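Local coordinates for protein diffuse adherence adhesin (Escherichia coli, PDB 4MEE) that mediates bacterial attachment to mammalian cells as an autotransporter adhesin, represented here by the outer-membrane beta-barrel of its C-terminal transport unit, at residues Trp337-Leu342 with Gly375-Trp380; Glu399-His404 with Glu428-Ile433. All coordinates share one frame; numbering follows the deposited sequence.

Interaction 1: residues Trp337-Leu342 with Gly375-Trp380; sequences WLQPHL and GIRASW
Trp337 and Ser379 open a ladder of backbone hydrogen bonds that Gln339 with Arg377 and His341 with Gly375 continue. Each of these three antiparallel hydrogen-bonded pairs exchanges two N-H...O bonds. Trp337 N lies 2.7 Å from Ser379 O. Gly375 N lies 3.0 Å from His341 O. The intervening non-hydrogen-bonded pairs, Leu338 with Ala378 and Pro340 with Ile376, add CA-H...O contacts. Pro340, without an amide hydrogen, sits at a non-hydrogen-bonded position, where its nitrogen owes strand 370-383 no bond. Strands 333-355 and 370-383 are thus adjacent staves of the autotransporter beta-barrel, both in parts predicted to span the outer membrane, and alternation of side chains divides the contact into two faces.

Apolar contacts occupy the surface face, consistent with lipid exposure. Leu338 CD2 lies 3.7 Å from Ile376 CD1 and 4.2 Å from Ala378 CB, while the same Ile376 methyl reaches Pro340 CD at 4.2 Å.

Polar groups dominate the other face. His341 CG sits between the backbone N and the carbonyl carbon (chi1 58°), and the imidazole lies across the neighbouring strand with Gly375 O 3.6 Å above the plane, over the ring centre. Gln339 and Arg377 run side by side in the same direction, their CG atoms both anti to the backbone N. At the next strand, Arg377 NE forms a salt bridge with Glu399 and His341 NE2 is probably hydrogen-bonded to Asn401.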
loop_
_atom_site.group_PDB
_atom_site.type_symbol
_atom_site.label_atom_id
_atom_site.label_comp_id
_atom_site.label_asym_id
_atom_site.label_seq_id
_atom_site.Cartn_x
_atom_site.Cartn_y
_atom_site.Cartn_z
ATOM N N TRP A 337 15.505 13.493 -13.661
ATOM C CA TRP A 337 14.276 13.006 -14.275
ATOM C C TRP A 337 13.032 13.532 -13.576
ATOM O O TRP A 337 13.004 13.649 -12.349
ATOM C CB TRP A 337 14.251 11.476 -14.257
ATOM C CG TRP A 337 15.243 10.823 -15.173
ATOM C CD1 TRP A 337 16.596 10.717 -14.986
ATOM C CD2 TRP A 337 14.958 10.164 -16.415
ATOM N NE1 TRP A 337 17.166 10.042 -16.035
ATOM C CE2 TRP A 337 16.187 9.691 -16.927
ATOM C CE3 TRP A 337 13.785 9.933 -17.147
ATOM C CZ2 TRP A 337 16.277 9.001 -18.140
ATOM C CZ3 TRP A 337 13.875 9.244 -18.353
ATOM C CH2 TRP A 337 15.114 8.788 -18.836
ATOM N N LEU A 338 12.009 13.844 -14.369
ATOM C CA LEU A 338 10.692 14.211 -13.848
ATOM C C LEU A 338 9.620 13.240 -14.331
ATOM O O LEU A 338 9.619 12.828 -15.496
ATOM C CB LEU A 338 10.314 15.644 -14.232
ATOM C CG LEU A 338 10.795 16.794 -13.340
ATOM C CD1 LEU A 338 10.522 18.132 -14.011
ATOM C CD2 LEU A 338 10.153 16.752 -11.959
ATOM N N GLN A 339 8.710 12.887 -13.428
ATOM C CA GLN A 339 7.677 11.902 -13.719
ATOM C C GLN A 339 6.313 12.259 -13.120
ATOM O O GLN A 339 6.045 11.946 -11.958
ATOM C CB GLN A 339 8.115 10.514 -13.241
ATOM C CG GLN A 339 7.196 9.391 -13.688
ATOM C CD GLN A 339 7.360 8.133 -12.859
ATOM O OE1 GLN A 339 7.718 7.078 -13.382
ATOM N NE2 GLN A 339 7.095 8.235 -11.564
ATOM N N PRO A 340 5.450 12.922 -13.913
ATOM C CA PRO A 340 4.048 13.048 -13.518
ATOM C C PRO A 340 3.331 11.722 -13.760
ATOM O O PRO A 340 3.525 11.104 -14.807
ATOM C CB PRO A 340 3.514 14.136 -14.453
ATOM C CG PRO A 340 4.396 14.076 -15.653
ATOM C CD PRO A 340 5.750 13.666 -15.151
ATOM N N HIS A 341 2.523 11.284 -12.796
ATOM C CA HIS A 341 1.868 9.975 -12.876
ATOM C C HIS A 341 0.491 9.929 -12.211
ATOM O O HIS A 341 0.170 10.760 -11.360
ATOM C CB HIS A 341 2.776 8.883 -12.297
ATOM C CG HIS A 341 3.168 9.115 -10.872
ATOM N ND1 HIS A 341 4.419 9.568 -10.508
ATOM C CD2 HIS A 341 2.473 8.966 -9.720
ATOM C CE1 HIS A 341 4.477 9.684 -9.195
ATOM N NE2 HIS A 341 3.309 9.329 -8.692
ATOM N N LEU A 342 -0.303 8.936 -12.606
ATOM C CA LEU A 342 -1.654 8.733 -12.090
ATOM C C LEU A 342 -1.892 7.238 -11.874
ATOM O O LEU A 342 -1.538 6.423 -12.727
ATOM C CB LEU A 342 -2.681 9.309 -13.074
ATOM C CG LEU A 342 -4.184 9.108 -12.854
ATOM C CD1 LEU A 342 -4.713 9.959 -11.708
ATOM C CD2 LEU A 342 -4.940 9.416 -14.137
ATOM N N GLY A 375 0.332 12.316 -8.857
ATOM C CA GLY A 375 1.546 12.943 -8.360
ATOM C C GLY A 375 2.686 13.070 -9.339
ATOM O O GLY A 375 2.551 12.765 -10.523
ATOM N N ILE A 376 3.814 13.543 -8.825
ATOM C CA ILE A 376 5.026 13.692 -9.609
ATOM C C ILE A 376 6.223 13.184 -8.830
ATOM O O ILE A 376 6.368 13.480 -7.644
ATOM C CB ILE A 376 5.288 15.157 -9.981
ATOM C CG1 ILE A 376 6.549 15.253 -10.832
ATOM C CG2 ILE A 376 5.447 16.007 -8.728
ATOM C CD1 ILE A 376 6.442 16.254 -11.958
ATOM N N ARG A 377 7.084 12.428 -9.505
ATOM C CA ARG A 377 8.343 12.001 -8.908
ATOM C C ARG A 377 9.543 12.661 -9.568
ATOM O O ARG A 377 9.632 12.725 -10.793
ATOM C CB ARG A 377 8.514 10.485 -8.960
ATOM C CG ARG A 377 9.732 10.027 -8.177
ATOM C CD ARG A 377 10.131 8.601 -8.500
ATOM N NE ARG A 377 9.341 7.620 -7.763
ATOM C CZ ARG A 377 9.816 6.456 -7.326
ATOM N NH1 ARG A 377 11.084 6.129 -7.538
ATOM N NH2 ARG A 377 9.024 5.622 -6.670
ATOM N N ALA A 378 10.467 13.127 -8.739
ATOM C CA ALA A 378 11.710 13.711 -9.211
ATOM C C ALA A 378 12.850 12.782 -8.845
ATOM O O ALA A 378 13.070 12.493 -7.673
ATOM C CB ALA A 378 11.915 15.077 -8.587
ATOM N N SER A 379 13.574 12.314 -9.852
ATOM C CA SER A 379 14.621 11.330 -9.635
ATOM C C SER A 379 15.951 11.890 -10.102
ATOM O O SER A 379 16.024 12.536 -11.148
ATOM C CB SER A 379 14.304 10.056 -10.412
ATOM O OG SER A 379 13.000 10.115 -10.958
ATOM N N TRP A 380 16.997 11.645 -9.319
ATOM C CA TRP A 380 18.340 12.088 -9.664
ATOM C C TRP A 380 19.265 10.884 -9.753
ATOM O O TRP A 380 19.733 10.386 -8.734
ATOM C CB TRP A 380 18.860 13.080 -8.619
#

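Interaction 2: residues Glu399-His404 with Glu428-Ile433; sequences EANWIH and EIKTGI
Asn401 and Glu428 stand side by side, pointing the same way from a hydrogen-bonded antiparallel pair, with amide and carboxylate planes turned 47° apart. Asn401 ND2 gives a hydrogen bond to Glu428 OE1 at 2.9 Å, meeting that oxygen from above the carboxylate plane. The same nitrogen donates to Glu399 OE2 at 2.6 Å, again from above the plane of the acceptor group, so one amide bridges two acidic side chains.

Glu399 and Lys430 form the second parallel-pointing couple. With CG anti to the backbone N (chi1 -164°) and an extended chain beyond it, Glu399 rises beside a lysine that bends at its outer torsions. Lys430 NZ reaches Glu399 OE1 at 3.3 Å in a salt bridge whose hydrogen bond is weak, while Lys430 CE packs 3.7 Å from Glu399 CD. Ile403 approaches differently: its CD1 lies against Glu428 CB at 3.7 Å, the two side chains crossing at a slant.

Beneath these groups, four backbone hydrogen bonds join Glu399 to Lys430 and Asn401 to Glu428. Between them, Ala400 and Ile429 make a non-hydrogen-bonded pair whose side chains lie on the surface-facing side. Beyond the pair of strands, Lys373 balances Glu428 OE2 through a salt bridge. Charged and amide groups, most of them buried, on one face, with apolar residues on the other, are characteristic of neighbouring strands in an outer-membrane beta-barrel, here that of the autotransporter translocation domain.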
loop_
_atom_site.group_PDB
_atom_site.type_symbol
_atom_site.label_atom_id
_atom_site.label_comp_id
_atom_site.label_asym_id
_atom_site.label_seq_id
_atom_site.Cartn_x
_atom_site.Cartn_y
_atom_site.Cartn_z
ATOM N N GLU A 399 9.237 12.068 -4.035
ATOM C CA GLU A 399 7.919 11.953 -4.647
ATOM C C GLU A 399 6.818 12.554 -3.779
ATOM O O GLU A 399 6.832 12.417 -2.555
ATOM C CB GLU A 399 7.608 10.488 -4.965
ATOM C CG GLU A 399 6.444 10.294 -5.928
ATOM C CD GLU A 399 6.095 8.836 -6.160
ATOM O OE1 GLU A 399 7.015 7.989 -6.216
ATOM O OE2 GLU A 399 4.892 8.534 -6.295
ATOM N N ALA A 400 5.867 13.219 -4.433
ATOM C CA ALA A 400 4.706 13.797 -3.764
ATOM C C ALA A 400 3.420 13.376 -4.470
ATOM O O ALA A 400 3.319 13.466 -5.696
ATOM C CB ALA A 400 4.819 15.314 -3.712
ATOM N N ASN A 401 2.445 12.913 -3.690
ATOM C CA ASN A 401 1.184 12.406 -4.231
ATOM C C ASN A 401 -0.058 12.936 -3.520
ATOM O O ASN A 401 -0.014 13.299 -2.342
ATOM C CB ASN A 401 1.159 10.873 -4.191
ATOM C CG ASN A 401 2.064 10.238 -5.229
ATOM O OD1 ASN A 401 2.061 10.622 -6.398
ATOM N ND2 ASN A 401 2.829 9.240 -4.807
ATOM N N TRP A 402 -1.162 12.972 -4.259
ATOM C CA TRP A 402 -2.472 13.262 -3.693
ATOM C C TRP A 402 -3.324 11.994 -3.707
ATOM O O TRP A 402 -3.585 11.410 -4.760
ATOM C CB TRP A 402 -3.149 14.414 -4.446
ATOM C CG TRP A 402 -4.615 14.593 -4.144
ATOM C CD1 TRP A 402 -5.209 14.603 -2.912
ATOM C CD2 TRP A 402 -5.665 14.812 -5.096
ATOM N NE1 TRP A 402 -6.562 14.798 -3.039
ATOM C CE2 TRP A 402 -6.870 14.932 -4.367
ATOM C CE3 TRP A 402 -5.705 14.912 -6.493
ATOM C CZ2 TRP A 402 -8.105 15.148 -4.990
ATOM C CZ3 TRP A 402 -6.934 15.128 -7.112
ATOM C CH2 TRP A 402 -8.116 15.244 -6.359
ATOM N N ILE A 403 -3.739 11.564 -2.524
ATOM C CA ILE A 403 -4.550 10.368 -2.396
ATOM C C ILE A 403 -5.999 10.760 -2.204
ATOM O O ILE A 403 -6.324 11.566 -1.336
ATOM C CB ILE A 403 -4.101 9.504 -1.209
ATOM C CG1 ILE A 403 -2.665 9.021 -1.419
ATOM C CG2 ILE A 403 -5.041 8.321 -1.023
ATOM C CD1 ILE A 403 -1.954 8.670 -0.134
ATOM N N HIS A 404 -6.862 10.185 -3.030
ATOM C CA HIS A 404 -8.289 10.389 -2.922
ATOM C C HIS A 404 -8.921 9.026 -2.749
ATOM O O HIS A 404 -8.506 8.078 -3.398
ATOM C CB HIS A 404 -8.815 11.046 -4.193
ATOM C CG HIS A 404 -10.300 11.221 -4.214
ATOM N ND1 HIS A 404 -10.953 12.110 -3.389
ATOM C CD2 HIS A 404 -11.260 10.627 -4.962
ATOM C CE1 HIS A 404 -12.252 12.057 -3.628
ATOM N NE2 HIS A 404 -12.464 11.164 -4.578
ATOM N N GLU A 428 0.663 12.567 0.392
ATOM C CA GLU A 428 1.695 11.562 0.563
ATOM C C GLU A 428 3.046 12.076 0.111
ATOM O O GLU A 428 3.153 12.730 -0.920
ATOM C CB GLU A 428 1.314 10.301 -0.193
ATOM C CG GLU A 428 2.319 9.168 -0.102
ATOM C CD GLU A 428 2.083 8.128 -1.174
ATOM O OE1 GLU A 428 1.642 8.511 -2.275
ATOM O OE2 GLU A 428 2.331 6.931 -0.923
ATOM N N ILE A 429 4.076 11.778 0.890
ATOM C CA ILE A 429 5.428 12.155 0.528
ATOM C C ILE A 429 6.356 10.965 0.672
ATOM O O ILE A 429 6.473 10.384 1.749
ATOM C CB ILE A 429 5.957 13.297 1.404
ATOM C CG1 ILE A 429 7.389 13.650 1.008
ATOM C CG2 ILE A 429 5.917 12.904 2.869
ATOM C CD1 ILE A 429 7.487 14.755 -0.019
ATOM N N LYS A 430 7.021 10.621 -0.419
ATOM C CA LYS A 430 7.940 9.498 -0.441
ATOM C C LYS A 430 9.344 9.991 -0.703
ATOM O O LYS A 430 9.532 11.062 -1.281
ATOM C CB LYS A 430 7.545 8.517 -1.537
ATOM C CG LYS A 430 6.149 7.947 -1.369
ATOM C CD LYS A 430 6.036 6.563 -1.986
ATOM C CE LYS A 430 5.350 6.600 -3.341
ATOM N NZ LYS A 430 5.927 5.582 -4.259
ATOM N N THR A 431 10.323 9.209 -0.271
ATOM C CA THR A 431 11.715 9.464 -0.598
ATOM C C THR A 431 12.527 8.226 -0.293
ATOM O O THR A 431 12.129 7.418 0.533
ATOM C CB THR A 431 12.297 10.639 0.205
ATOM O OG1 THR A 431 13.669 10.820 -0.159
ATOM C CG2 THR A 431 12.207 10.364 1.698
ATOM N N GLY A 432 13.668 8.088 -0.955
ATOM C CA GLY A 432 14.570 6.972 -0.701
ATOM C C GLY A 432 15.723 6.946 -1.681
ATOM O O GLY A 432 15.798 7.783 -2.577
ATOM N N ILE A 433 16.623 5.983 -1.501
ATOM C CA ILE A 433 17.784 5.821 -2.372
ATOM C C ILE A 433 17.858 4.379 -2.877
ATOM O O ILE A 433 17.623 3.445 -2.116
ATOM C CB ILE A 433 19.099 6.229 -1.650
ATOM C CG1 ILE A 433 20.279 6.251 -2.631
ATOM C CG2 ILE A 433 19.380 5.325 -0.452
ATOM C CD1 ILE A 433 21.493 7.011 -2.135
#

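How the interactions relate
The principle of a two-faced barrel wall is worked out twice, with different chemistry. Interactions 1 and 2 join separate strand pairs, yet the inner members of the series, strands 370-383 and 397-405, are themselves neighbours, and the contact centres lie about 10 Å apart. Both have a largely polar, more buried face and an apolar face nearer the surface. Interaction 1 has the longer ladder and more apolar side-chain contact on its surface; in interaction 2 direct side-chain bonds between charged and amide groups dominate. Their polar faces merge, since Glu399 and Asn401 of interaction 2 are the partners of Arg377 and His341 of interaction 1, extending the network across four consecutive wall strands.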